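Local coordinates for Afp2 (Serratia entomophila, PDB 6RBN), which probably builds part of the contractile sheath around the inner tube of the anti-feeding prophage, a phage-tail-like injection system, at residues Gly123-Gly128 against Ala258-Ile263; Pro278-Val283 against Val311-Asp316; Ser293-Gly298 against Asp307-Gln312. All coordinates share one frame; numbering follows the deposited sequence.

Contact 1: residues Gly123-Gly128 against Ala258-Ile263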
loop_
_atom_site.group_PDB
_atom_site.type_symbol
_atom_site.label_atom_id
_atom_site.label_comp_id
_atom_site.label_asym_id
_atom_site.label_seq_id
_atom_site.Cartn_x
_atom_site.Cartn_y
_atom_site.Cartn_z
ATOM N N GLY C 123 -43.678 -57.139 45.134
ATOM C CA GLY C 123 -43.653 -55.700 44.963
ATOM C C GLY C 123 -44.459 -55.168 43.797
ATOM O O GLY C 123 -43.912 -54.469 42.940
ATOM N N TYR C 124 -45.753 -55.482 43.741
ATOM C CA TYR C 124 -46.583 -55.119 42.602
ATOM C C TYR C 124 -47.500 -53.927 42.845
ATOM O O TYR C 124 -48.384 -53.682 42.017
ATOM C CB TYR C 124 -47.406 -56.316 42.145
ATOM C CG TYR C 124 -46.625 -57.260 41.278
ATOM C CD1 TYR C 124 -46.408 -56.964 39.942
ATOM C CD2 TYR C 124 -46.108 -58.439 41.785
ATOM C CE1 TYR C 124 -45.696 -57.811 39.133
ATOM C CE2 TYR C 124 -45.394 -59.298 40.978
ATOM C CZ TYR C 124 -45.191 -58.977 39.652
ATOM O OH TYR C 124 -44.479 -59.828 38.844
ATOM N N ARG C 125 -47.319 -53.202 43.959
ATOM C CA ARG C 125 -47.923 -51.880 44.203
ATOM C C ARG C 125 -49.449 -51.926 44.226
ATOM O O ARG C 125 -50.120 -51.052 43.676
ATOM C CB ARG C 125 -47.454 -50.849 43.175
ATOM C CG ARG C 125 -45.961 -50.685 43.029
ATOM C CD ARG C 125 -45.308 -50.139 44.268
ATOM N NE ARG C 125 -44.754 -51.177 45.125
ATOM C CZ ARG C 125 -44.318 -50.957 46.359
ATOM N NH1 ARG C 125 -44.381 -49.739 46.865
ATOM N NH2 ARG C 125 -43.819 -51.947 47.082
ATOM N N ILE C 126 -50.003 -52.956 44.850
ATOM C CA ILE C 126 -51.435 -53.140 44.900
ATOM C C ILE C 126 -51.939 -52.824 46.303
ATOM O O ILE C 126 -51.167 -52.629 47.236
ATOM C CB ILE C 126 -51.838 -54.560 44.427
ATOM C CG1 ILE C 126 -50.896 -55.625 44.999
ATOM C CG2 ILE C 126 -51.849 -54.627 42.917
ATOM C CD1 ILE C 126 -51.292 -56.211 46.323
ATOM N N PHE C 127 -53.258 -52.758 46.453
ATOM C CA PHE C 127 -53.887 -52.534 47.748
ATOM C C PHE C 127 -55.057 -53.495 47.879
ATOM O O PHE C 127 -55.936 -53.524 47.016
ATOM C CB PHE C 127 -54.362 -51.089 47.894
ATOM C CG PHE C 127 -54.831 -50.745 49.274
ATOM C CD1 PHE C 127 -53.918 -50.480 50.279
ATOM C CD2 PHE C 127 -56.180 -50.694 49.573
ATOM C CE1 PHE C 127 -54.338 -50.166 51.549
ATOM C CE2 PHE C 127 -56.607 -50.383 50.845
ATOM C CZ PHE C 127 -55.682 -50.120 51.833
ATOM N N GLY C 128 -55.063 -54.279 48.951
ATOM C CA GLY C 128 -56.079 -55.295 49.135
ATOM C C GLY C 128 -57.261 -54.814 49.957
ATOM O O GLY C 128 -57.122 -54.012 50.871
ATOM N N ALA C 258 -49.807 -44.592 43.984
ATOM C CA ALA C 258 -50.089 -43.846 42.764
ATOM C C ALA C 258 -48.847 -43.126 42.261
ATOM O O ALA C 258 -48.652 -42.986 41.050
ATOM C CB ALA C 258 -51.222 -42.853 43.010
ATOM N N VAL C 259 -47.998 -42.659 43.176
ATOM C CA VAL C 259 -46.769 -41.975 42.788
ATOM C C VAL C 259 -45.754 -42.972 42.242
ATOM O O VAL C 259 -45.099 -42.719 41.225
ATOM C CB VAL C 259 -46.213 -41.183 43.987
ATOM C CG1 VAL C 259 -44.863 -40.605 43.681
ATOM C CG2 VAL C 259 -47.144 -40.068 44.341
ATOM N N GLU C 260 -45.635 -44.130 42.894
ATOM C CA GLU C 260 -44.651 -45.130 42.491
ATOM C C GLU C 260 -45.000 -45.763 41.155
ATOM O O GLU C 260 -44.105 -46.144 40.395
ATOM C CB GLU C 260 -44.521 -46.189 43.582
ATOM C CG GLU C 260 -43.761 -45.673 44.779
ATOM C CD GLU C 260 -43.839 -46.541 46.004
ATOM O OE1 GLU C 260 -44.624 -47.505 46.017
ATOM O OE2 GLU C 260 -43.124 -46.242 46.975
ATOM N N ARG C 261 -46.288 -45.871 40.837
ATOM C CA ARG C 261 -46.664 -46.425 39.542
ATOM C C ARG C 261 -46.541 -45.389 38.435
ATOM O O ARG C 261 -46.104 -45.713 37.327
ATOM C CB ARG C 261 -48.081 -46.992 39.593
ATOM C CG ARG C 261 -48.208 -48.266 40.404
ATOM C CD ARG C 261 -49.657 -48.697 40.524
ATOM N NE ARG C 261 -50.212 -49.121 39.244
ATOM C CZ ARG C 261 -50.178 -50.371 38.797
ATOM N NH1 ARG C 261 -49.626 -51.325 39.532
ATOM N NH2 ARG C 261 -50.703 -50.667 37.617
ATOM N N ASP C 262 -46.909 -44.135 38.707
ATOM C CA ASP C 262 -46.871 -43.123 37.658
ATOM C C ASP C 262 -45.464 -42.630 37.364
ATOM O O ASP C 262 -45.217 -42.137 36.259
ATOM C CB ASP C 262 -47.759 -41.940 38.023
ATOM C CG ASP C 262 -49.230 -42.277 37.962
ATOM O OD1 ASP C 262 -49.604 -43.153 37.157
ATOM O OD2 ASP C 262 -50.014 -41.664 38.715
ATOM N N ILE C 263 -44.540 -42.732 38.319
ATOM C CA ILE C 263 -43.152 -42.402 38.020
ATOM C C ILE C 263 -42.507 -43.506 37.194
ATOM O O ILE C 263 -41.797 -43.232 36.218
ATOM C CB ILE C 263 -42.375 -42.098 39.315
ATOM C CG1 ILE C 263 -42.804 -40.744 39.874
ATOM C CG2 ILE C 263 -40.879 -42.103 39.097
ATOM C CD1 ILE C 263 -42.153 -40.394 41.175
#
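Arg125 and Glu260 form a salt bridge, NH1 of the arginine against OE1 of the glutamate. The modelled separation is too short to be taken literally and the place of NH1 is doubtful, but the pairing of opposite charges makes sense. OE1 lies at the guanidinium edge, near its plane, while the carboxylate is turned 47° from that plane and keeps OE2 3.7 Å from NH1. The stronger partner of Arg125 is Glu14 of a neighbouring Afp3 subunit, so the arginine serves one acid of its own chain and one of another.

Bends at chi2 (-65°) and chi3 (96°) fold the Arg125 chain so that its CD lies 4.1 Å from Glu260 CB, methylene against methylene. One residue further along the helix, Arg261 adds its aliphatic part, with CG 3.9 Å from Arg125 CB. Its guanidinium presents an edge to Tyr124 O, yet NH1 stays 3.6 Å from that oxygen, a polar approach rather than a bond. A long, flexible residue suits this place, where it spans from helix to loop.

Gly123, with positive phi, is the C-prime residue of a Schellman motif ending helix 112-122, and from there the chain enters strand 127-129, between strands 102-105 and 156-157 of the mixed sheet. Helix 250-267, which carries Glu260 and Arg261, also packs through Val259 and Ile263 on helix 277-295.

Contact 2: residues Pro278-Val283 against Val311-Asp316; sequences PTWQRV and VQVGKD
Trp280 meets Val313 and Lys315 where helix 277-295 packs on a two-stranded antiparallel sheet, strands 309-312 and 328-335, within the phage tail sheath C-terminal family region. The inner part of the contact is apolar: Trp280 CB touches Val313 CG2 at 4.1 Å. The other branch of the valine, CG1, approaches the helix backbone, 3.7 Å from Trp280 O. With CG1 between the backbone N and the carbonyl carbon (chi1 54°), Val313 turns both methyls to the helix, and a beta-branched residue suits a place where the tryptophan's backbone and side chain are met at once.

Further out, the six-membered ring of the indole reaches the loop after the strand, its CZ3 4.0 Å from Lys315 CB. The same carbon comes within 4.4 Å of Gly314 C, so the outer part of the ring meets two successive residues, Gly314 and Lys315, in an oblique approach. Lys315 lends its CB to the packing while its amine leads away from the helix, as fits an exposed lysine.

Around this shell, Met319, Ile324 and Met329 also pack on the Trp280 side chain, and Val313 rests on Ile331 of the partner strand. The helix meets a neighbouring Afp1 subunit too, Gln281 O accepting a hydrogen bond from its Gln147 NE2. What helps fix the rotation of the Trp280 ring is the hydrogen bond from its NE1 to Asn275 OD1.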
loop_
_atom_site.group_PDB
_atom_site.type_symbol
_atom_site.label_atom_id
_atom_site.label_comp_id
_atom_site.label_asym_id
_atom_site.label_seq_id
_atom_site.Cartn_x
_atom_site.Cartn_y
_atom_site.Cartn_z
ATOM N N PRO C 278 -25.821 -36.971 31.426
ATOM C CA PRO C 278 -26.983 -36.325 30.790
ATOM C C PRO C 278 -28.285 -37.083 30.950
ATOM O O PRO C 278 -29.350 -36.456 30.941
ATOM C CB PRO C 278 -26.574 -36.234 29.316
ATOM C CG PRO C 278 -25.146 -36.175 29.346
ATOM C CD PRO C 278 -24.716 -37.062 30.449
ATOM N N THR C 279 -28.243 -38.406 31.081
ATOM C CA THR C 279 -29.472 -39.161 31.281
ATOM C C THR C 279 -30.000 -38.994 32.698
ATOM O O THR C 279 -31.215 -38.917 32.898
ATOM C CB THR C 279 -29.229 -40.636 30.955
ATOM O OG1 THR C 279 -28.697 -40.740 29.629
ATOM C CG2 THR C 279 -30.517 -41.435 31.004
ATOM N N TRP C 280 -29.100 -38.881 33.678
ATOM C CA TRP C 280 -29.500 -38.716 35.071
ATOM C C TRP C 280 -30.161 -37.368 35.293
ATOM O O TRP C 280 -31.051 -37.244 36.138
ATOM C CB TRP C 280 -28.283 -38.834 35.984
ATOM C CG TRP C 280 -27.511 -40.100 35.839
ATOM C CD1 TRP C 280 -27.931 -41.269 35.278
ATOM C CD2 TRP C 280 -26.138 -40.291 36.174
ATOM N NE1 TRP C 280 -26.917 -42.187 35.282
ATOM C CE2 TRP C 280 -25.801 -41.606 35.818
ATOM C CE3 TRP C 280 -25.163 -39.477 36.755
ATOM C CZ2 TRP C 280 -24.536 -42.128 36.029
ATOM C CZ3 TRP C 280 -23.909 -39.997 36.958
ATOM C CH2 TRP C 280 -23.606 -41.310 36.600
ATOM N N GLN C 281 -29.727 -36.348 34.551
ATOM C CA GLN C 281 -30.394 -35.055 34.587
ATOM C C GLN C 281 -31.762 -35.120 33.936
ATOM O O GLN C 281 -32.675 -34.394 34.339
ATOM C CB GLN C 281 -29.540 -34.003 33.888
ATOM C CG GLN C 281 -28.245 -33.713 34.584
ATOM C CD GLN C 281 -28.454 -33.179 35.973
ATOM O OE1 GLN C 281 -28.131 -33.834 36.959
ATOM N NE2 GLN C 281 -29.024 -31.989 36.063
ATOM N N ARG C 282 -31.924 -35.975 32.930
ATOM C CA ARG C 282 -33.209 -36.081 32.257
ATOM C C ARG C 282 -34.169 -36.957 33.048
ATOM O O ARG C 282 -35.389 -36.831 32.904
ATOM C CB ARG C 282 -32.995 -36.600 30.834
ATOM C CG ARG C 282 -34.197 -36.476 29.927
ATOM C CD ARG C 282 -33.869 -36.842 28.501
ATOM N NE ARG C 282 -33.527 -38.246 28.353
ATOM C CZ ARG C 282 -33.097 -38.786 27.222
ATOM N NH1 ARG C 282 -32.967 -38.040 26.136
ATOM N NH2 ARG C 282 -32.804 -40.075 27.173
ATOM N N VAL C 283 -33.646 -37.818 33.916
ATOM C CA VAL C 283 -34.503 -38.595 34.803
ATOM C C VAL C 283 -35.036 -37.727 35.935
ATOM O O VAL C 283 -36.245 -37.694 36.187
ATOM C CB VAL C 283 -33.750 -39.826 35.337
ATOM C CG1 VAL C 283 -34.532 -40.483 36.440
ATOM C CG2 VAL C 283 -33.545 -40.821 34.225
ATOM N N VAL C 311 -35.665 -34.703 45.066
ATOM C CA VAL C 311 -35.165 -35.719 44.149
ATOM C C VAL C 311 -33.669 -35.501 44.011
ATOM O O VAL C 311 -33.230 -34.368 43.791
ATOM C CB VAL C 311 -35.848 -35.638 42.769
ATOM C CG1 VAL C 311 -35.256 -36.653 41.815
ATOM C CG2 VAL C 311 -37.338 -35.851 42.885
ATOM N N GLN C 312 -32.882 -36.566 44.151
ATOM C CA GLN C 312 -31.443 -36.432 43.996
ATOM C C GLN C 312 -30.822 -37.687 43.401
ATOM O O GLN C 312 -31.244 -38.808 43.694
ATOM C CB GLN C 312 -30.787 -36.072 45.331
ATOM C CG GLN C 312 -31.033 -37.036 46.451
ATOM C CD GLN C 312 -30.501 -36.514 47.760
ATOM O OE1 GLN C 312 -29.864 -35.463 47.804
ATOM N NE2 GLN C 312 -30.781 -37.224 48.838
ATOM N N VAL C 313 -29.820 -37.473 42.553
ATOM C CA VAL C 313 -29.086 -38.526 41.860
ATOM C C VAL C 313 -27.701 -37.989 41.505
ATOM O O VAL C 313 -27.557 -36.832 41.093
ATOM C CB VAL C 313 -29.875 -39.029 40.631
ATOM C CG1 VAL C 313 -30.267 -37.892 39.708
ATOM C CG2 VAL C 313 -29.084 -40.066 39.859
ATOM N N GLY C 314 -26.665 -38.795 41.717
ATOM C CA GLY C 314 -25.319 -38.327 41.453
ATOM C C GLY C 314 -24.366 -39.484 41.263
ATOM O O GLY C 314 -24.740 -40.653 41.369
ATOM N N LYS C 315 -23.111 -39.136 40.972
ATOM C CA LYS C 315 -22.101 -40.154 40.720
ATOM C C LYS C 315 -21.460 -40.624 42.022
ATOM O O LYS C 315 -20.864 -41.703 42.070
ATOM C CB LYS C 315 -21.054 -39.611 39.741
ATOM C CG LYS C 315 -20.116 -40.650 39.124
ATOM C CD LYS C 315 -18.751 -40.647 39.785
ATOM C CE LYS C 315 -17.846 -41.685 39.164
ATOM N NZ LYS C 315 -17.555 -41.359 37.746
ATOM N N ASP C 316 -21.547 -39.826 43.080
ATOM C CA ASP C 316 -21.230 -40.299 44.422
ATOM C C ASP C 316 -22.227 -39.752 45.433
ATOM O O ASP C 316 -21.882 -39.446 46.577
ATOM C CB ASP C 316 -19.788 -39.970 44.804
ATOM C CG ASP C 316 -19.454 -38.497 44.669
ATOM O OD1 ASP C 316 -20.307 -37.712 44.203
ATOM O OD2 ASP C 316 -18.315 -38.122 45.024
#

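Contact 3: residues Ser293-Gly298 against Asp307-Gln312; sequences SLWQQG and DAWFVQ
Trp295 and Ala308 bring their CA atoms to 7.2 Å where helix 277-295 passes into a type I turn, Trp295 to Gly298, and where the short, loosely formed helix 305-308 gives way to strand 309-312. The turn is closed by Gly298 N to Trp295 O at 3.2 Å, and glycine suits the positive phi of its last position.

The methyl of Ala308 sits over one face of the Trp295 five-membered ring in a CH-pi contact, CB 3.9 Å from the ring centroid and 28° off its normal. Its closest ring atom is Trp295 CD1, at 3.5 Å; a side chain as small as alanine lets the end of helix 305-308 come so near the indole. With CG anti to the backbone N (chi1 173°), the Trp295 ring stands out from the helix with one face against Ala308.

This junction belongs to the phage tail sheath C-terminal family region, in which helix 277-295 packs on a two-stranded antiparallel sheet, 309-312 with 328-335. Trp309 reaches across from the strand, its CZ3 3.6 Å from Trp295 CB. The five-membered ring of Trp295 and the six-membered ring of Trp309 have centroids 5.7 Å apart and planes at 57°, neither a stack nor a T-shaped pair, with Trp295 CD2 at the edge of the Trp309 ring. Both indole nitrogens find acceptors outside the pair: Trp295 NE1 bonds to Gly302 O, and Trp309 NE1 to Asp288 OD1.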
loop_
_atom_site.group_PDB
_atom_site.type_symbol
_atom_site.label_atom_id
_atom_site.label_comp_id
_atom_site.label_asym_id
_atom_site.label_seq_id
_atom_site.Cartn_x
_atom_site.Cartn_y
_atom_site.Cartn_z
ATOM N N SER C 293 -46.457 -30.732 39.579
ATOM C CA SER C 293 -47.863 -30.681 39.207
ATOM C C SER C 293 -48.725 -31.431 40.206
ATOM O O SER C 293 -49.909 -31.121 40.362
ATOM C CB SER C 293 -48.058 -31.261 37.812
ATOM O OG SER C 293 -47.826 -32.656 37.821
ATOM N N LEU C 294 -48.151 -32.424 40.877
ATOM C CA LEU C 294 -48.854 -33.125 41.941
ATOM C C LEU C 294 -48.909 -32.298 43.217
ATOM O O LEU C 294 -49.889 -32.380 43.963
ATOM C CB LEU C 294 -48.166 -34.461 42.203
ATOM C CG LEU C 294 -48.828 -35.438 43.159
ATOM C CD1 LEU C 294 -50.125 -35.935 42.569
ATOM C CD2 LEU C 294 -47.890 -36.574 43.427
ATOM N N TRP C 295 -47.875 -31.496 43.480
ATOM C CA TRP C 295 -47.868 -30.645 44.664
ATOM C C TRP C 295 -48.853 -29.496 44.534
ATOM O O TRP C 295 -49.515 -29.130 45.511
ATOM C CB TRP C 295 -46.466 -30.102 44.911
ATOM C CG TRP C 295 -46.402 -29.084 45.997
ATOM C CD1 TRP C 295 -46.701 -29.267 47.309
ATOM C CD2 TRP C 295 -46.007 -27.717 45.861
ATOM N NE1 TRP C 295 -46.519 -28.100 48.005
ATOM C CE2 TRP C 295 -46.094 -27.131 47.137
ATOM C CE3 TRP C 295 -45.592 -26.930 44.786
ATOM C CZ2 TRP C 295 -45.781 -25.799 47.364
ATOM C CZ3 TRP C 295 -45.280 -25.608 45.015
ATOM C CH2 TRP C 295 -45.377 -25.055 46.292
ATOM N N GLN C 296 -48.963 -28.911 43.346
ATOM C CA GLN C 296 -49.819 -27.746 43.180
ATOM C C GLN C 296 -51.293 -28.097 43.067
ATOM O O GLN C 296 -52.125 -27.185 43.051
ATOM C CB GLN C 296 -49.387 -26.935 41.958
ATOM C CG GLN C 296 -49.607 -27.615 40.630
ATOM C CD GLN C 296 -49.136 -26.762 39.477
ATOM O OE1 GLN C 296 -48.666 -25.643 39.678
ATOM N NE2 GLN C 296 -49.269 -27.275 38.259
ATOM N N GLN C 297 -51.645 -29.378 42.991
ATOM C CA GLN C 297 -53.036 -29.793 43.095
ATOM C C GLN C 297 -53.366 -30.362 44.472
ATOM O O GLN C 297 -54.357 -31.081 44.619
ATOM C CB GLN C 297 -53.387 -30.784 41.986
ATOM C CG GLN C 297 -52.637 -32.094 41.998
ATOM C CD GLN C 297 -52.992 -32.957 40.802
ATOM O OE1 GLN C 297 -53.832 -32.585 39.986
ATOM N NE2 GLN C 297 -52.357 -34.114 40.693
ATOM N N GLY C 298 -52.558 -30.042 45.481
ATOM C CA GLY C 298 -52.909 -30.278 46.864
ATOM C C GLY C 298 -52.536 -31.626 47.434
ATOM O O GLY C 298 -52.905 -31.914 48.578
ATOM N N ASP C 307 -40.031 -28.249 51.155
ATOM C CA ASP C 307 -40.618 -29.078 52.198
ATOM C C ASP C 307 -41.581 -30.123 51.659
ATOM O O ASP C 307 -42.083 -30.937 52.440
ATOM C CB ASP C 307 -41.359 -28.217 53.223
ATOM C CG ASP C 307 -40.427 -27.366 54.061
ATOM O OD1 ASP C 307 -39.267 -27.774 54.277
ATOM O OD2 ASP C 307 -40.861 -26.288 54.515
ATOM N N ALA C 308 -41.855 -30.121 50.357
ATOM C CA ALA C 308 -42.826 -31.030 49.767
ATOM C C ALA C 308 -42.185 -32.264 49.150
ATOM O O ALA C 308 -42.665 -33.377 49.370
ATOM C CB ALA C 308 -43.659 -30.293 48.720
ATOM N N TRP C 309 -41.118 -32.098 48.371
ATOM C CA TRP C 309 -40.412 -33.246 47.826
ATOM C C TRP C 309 -38.943 -32.900 47.634
ATOM O O TRP C 309 -38.561 -31.731 47.596
ATOM C CB TRP C 309 -41.013 -33.716 46.491
ATOM C CG TRP C 309 -40.694 -32.842 45.316
ATOM C CD1 TRP C 309 -39.677 -33.014 44.427
ATOM C CD2 TRP C 309 -41.376 -31.651 44.913
ATOM N NE1 TRP C 309 -39.686 -32.014 43.494
ATOM C CE2 TRP C 309 -40.722 -31.163 43.771
ATOM C CE3 TRP C 309 -42.479 -30.955 45.406
ATOM C CZ2 TRP C 309 -41.132 -30.009 43.116
ATOM C CZ3 TRP C 309 -42.882 -29.811 44.755
ATOM C CH2 TRP C 309 -42.212 -29.348 43.623
ATOM N N PHE C 310 -38.120 -33.939 47.514
ATOM C CA PHE C 310 -36.760 -33.795 47.015
ATOM C C PHE C 310 -36.450 -34.971 46.105
ATOM O O PHE C 310 -36.915 -36.089 46.330
ATOM C CB PHE C 310 -35.709 -33.691 48.143
ATOM C CG PHE C 310 -35.541 -34.943 48.968
ATOM C CD1 PHE C 310 -36.325 -35.156 50.083
ATOM C CD2 PHE C 310 -34.556 -35.875 48.662
ATOM C CE1 PHE C 310 -36.163 -36.287 50.852
ATOM C CE2 PHE C 310 -34.400 -37.012 49.418
ATOM C CZ PHE C 310 -35.202 -37.216 50.517
ATOM N N VAL C 311 -35.665 -34.703 45.066
ATOM C CA VAL C 311 -35.165 -35.719 44.149
ATOM C C VAL C 311 -33.669 -35.501 44.011
ATOM O O VAL C 311 -33.230 -34.368 43.791
ATOM C CB VAL C 311 -35.848 -35.638 42.769
ATOM C CG1 VAL C 311 -35.256 -36.653 41.815
ATOM C CG2 VAL C 311 -37.338 -35.851 42.885
ATOM N N GLN C 312 -32.882 -36.566 44.151
ATOM C CA GLN C 312 -31.443 -36.432 43.996
ATOM C C GLN C 312 -30.822 -37.687 43.401
ATOM O O GLN C 312 -31.244 -38.808 43.694
ATOM C CB GLN C 312 -30.787 -36.072 45.331
ATOM C CG GLN C 312 -31.033 -37.036 46.451
ATOM C CD GLN C 312 -30.501 -36.514 47.760
ATOM O OE1 GLN C 312 -29.864 -35.463 47.804
ATOM N NE2 GLN C 312 -30.781 -37.224 48.838
#

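Contacts 2 and 3 draw on the same two elements, helix 277-295 and strand 309-312. Their segments overlap at Val311 and Gln312, but the touching residues lie toward the two ends of the strand, Ala308 and Trp309 in contact 3 and Val313 to Lys315 in contact 2. One contact lies toward the start of the helix and the other at its end, their centres 18 Å apart. Contact 1 belongs to another part of the fold, linking helix 250-267 to the loop before strand 127-129. It touches contact 3 through Val259 CG2 and Leu294 CD2, 3.7 Å apart, where helices 250-267 and 277-295 pack. Contact 2 is more remote from contact 1, with centres 23 Å and nearest atoms about 7 Å apart.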